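Local atomic coordinates of allophycocyanin beta-18 subunit apoprotein (Chroococcidiopsis thermalis PCC 7203, PDB entry 6HRK), a protein that binds biliverdin as an engineered far-red fluorescent biliprotein, derived from an allophycocyanin subunit of the cyanobacterial light-harvesting phycobilisome. Residues S64-A69 and S73-R78. The protein carries 18 engineered substitutions. Numbering follows the deposited sequence.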
loop_
_atom_site.group_PDB
_atom_site.type_symbol
_atom_site.label_atom_id
_atom_site.label_comp_id
_atom_site.label_asym_id
_atom_site.label_seq_id
_atom_site.Cartn_x
_atom_site.Cartn_y
_atom_site.Cartn_z
ATOM N N SER A 64 4.478 5.884 -4.428
ATOM C CA SER A 64 4.524 6.789 -5.588
ATOM C C SER A 64 5.763 7.680 -5.558
ATOM O O SER A 64 6.489 7.777 -6.553
ATOM C CB SER A 64 3.278 7.671 -5.639
ATOM O OG SER A 64 2.100 6.897 -5.729
ATOM N N TYR A 65 5.983 8.325 -4.413
ATOM C CA TYR A 65 7.175 9.150 -4.176
ATOM C C TYR A 65 8.466 8.338 -4.310
ATOM O O TYR A 65 9.425 8.802 -4.921
ATOM C CB TYR A 65 7.105 9.814 -2.788
ATOM C CG TYR A 65 8.390 10.475 -2.335
ATOM C CD1 TYR A 65 9.042 11.409 -3.140
ATOM C CD2 TYR A 65 8.955 10.168 -1.095
ATOM C CE1 TYR A 65 10.224 12.011 -2.726
ATOM C CE2 TYR A 65 10.132 10.767 -0.672
ATOM C CZ TYR A 65 10.764 11.686 -1.489
ATOM O OH TYR A 65 11.926 12.279 -1.065
ATOM N N ALA A 66 8.477 7.134 -3.740
ATOM C CA ALA A 66 9.633 6.241 -3.823
ATOM C C ALA A 66 10.017 5.905 -5.268
ATOM O O ALA A 66 11.203 5.879 -5.600
ATOM C CB ALA A 66 9.374 4.967 -3.036
ATOM N N ILE A 67 9.016 5.661 -6.116
ATOM C CA ILE A 67 9.242 5.384 -7.546
ATOM C C ILE A 67 9.733 6.638 -8.281
ATOM O O ILE A 67 10.634 6.545 -9.110
ATOM C CB ILE A 67 7.975 4.814 -8.237
ATOM C CG1 ILE A 67 7.617 3.439 -7.656
ATOM C CG2 ILE A 67 8.172 4.684 -9.748
ATOM C CD1 ILE A 67 6.153 3.069 -7.803
ATOM N N VAL A 68 9.140 7.793 -7.981
ATOM C CA VAL A 68 9.566 9.074 -8.571
ATOM C C VAL A 68 10.969 9.470 -8.104
ATOM O O VAL A 68 11.774 9.949 -8.902
ATOM C CB VAL A 68 8.555 10.210 -8.268
ATOM C CG1 VAL A 68 9.108 11.586 -8.645
ATOM C CG2 VAL A 68 7.252 9.959 -9.012
ATOM N N ALA A 69 11.253 9.262 -6.819
ATOM C CA ALA A 69 12.541 9.640 -6.232
ATOM C C ALA A 69 13.731 8.798 -6.715
ATOM O O ALA A 69 14.876 9.226 -6.570
ATOM C CB ALA A 69 12.457 9.600 -4.713
ATOM N N SER A 73 15.055 3.567 -1.074
ATOM C CA SER A 73 16.085 4.136 -0.186
ATOM C C SER A 73 15.635 5.419 0.517
ATOM O O SER A 73 15.972 5.646 1.680
ATOM C CB SER A 73 17.365 4.422 -0.976
ATOM O OG SER A 73 17.703 3.330 -1.819
ATOM N N VAL A 74 14.879 6.248 -0.203
ATOM C CA VAL A 74 14.318 7.494 0.346
ATOM C C VAL A 74 13.440 7.296 1.590
ATOM O O VAL A 74 13.420 8.158 2.473
ATOM C CB VAL A 74 13.524 8.297 -0.719
ATOM C CG1 VAL A 74 14.438 8.712 -1.869
ATOM C CG2 VAL A 74 12.292 7.534 -1.217
ATOM N N LEU A 75 12.732 6.167 1.657
ATOM C CA LEU A 75 11.874 5.843 2.802
ATOM C C LEU A 75 12.712 5.483 4.030
ATOM O O LEU A 75 13.663 4.708 3.930
ATOM C CB LEU A 75 10.931 4.681 2.462
ATOM C CG LEU A 75 9.960 4.902 1.294
ATOM C CD1 LEU A 75 9.408 3.577 0.793
ATOM C CD2 LEU A 75 8.831 5.840 1.688
ATOM N N ASP A 76 12.350 6.047 5.180
ATOM C CA ASP A 76 13.087 5.843 6.425
ATOM C C ASP A 76 12.705 4.492 7.034
ATOM O O ASP A 76 11.537 4.264 7.360
ATOM C CB ASP A 76 12.785 6.985 7.408
ATOM C CG ASP A 76 13.745 7.028 8.591
ATOM O OD1 ASP A 76 14.927 6.651 8.440
ATOM O OD2 ASP A 76 13.315 7.467 9.678
ATOM N N GLU A 77 13.691 3.603 7.176
ATOM C CA GLU A 77 13.461 2.248 7.694
ATOM C C GLU A 77 13.083 2.239 9.181
ATOM O O GLU A 77 12.341 1.361 9.621
ATOM C CB GLU A 77 14.691 1.358 7.449
ATOM C CG GLU A 77 14.477 -0.120 7.763
ATOM C CD GLU A 77 15.572 -1.012 7.204
ATOM O OE1 GLU A 77 15.539 -1.301 5.989
ATOM O OE2 GLU A 77 16.456 -1.438 7.979
ATOM N N ARG A 78 13.599 3.203 9.947
ATOM C CA ARG A 78 13.221 3.369 11.358
ATOM C C ARG A 78 11.763 3.795 11.516
ATOM O O ARG A 78 11.083 3.346 12.438
ATOM C CB ARG A 78 14.128 4.395 12.044
#
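V74 pushes its isopropyl group into the shallow surface formed by Y65, A66 and A69 toward the end of helix 46-69, and its two methyls divide the work. CG1 meets the methyl of A69, with V74 CG1 3.6 Å from A69 CB. CG2 drops against the backbone of the preceding turn, where it lies 3.9 Å from A66 CA, and also touches the tyrosine ring, V74 CG2 to Y65 CE2 being 3.9 Å. The ring is met obliquely rather than stacked. Y65 gets there because its CG is anti to the backbone N (chi1 169°), which swings the ring outward and somewhat toward the later turn, within reach of V74, although its CB does not head for the loop. A66, the buried member of the group, takes a second partner: its CB sits 4.1 Å from L75 CD1, so A66 is met by both V74 and L75. The bound biliverdin lies about 8 Å from the side chain of L75. All these meetings across the contact are apolar, and the helix keeps its own backbone bond from A69 N to Y65 O (2.7 Å). The contact is thus the packing, near the surface, of a short interhelical connection back onto the helix it has just left, before the chain reaches D76, the N-cap residue of helix 77-90. These helices belong to the globin-like fold of phycobilisome proteins. Helix 125-134 packs here too, P126 on A66 and I130 on L75, while helix 4-16 touches S64 and V68.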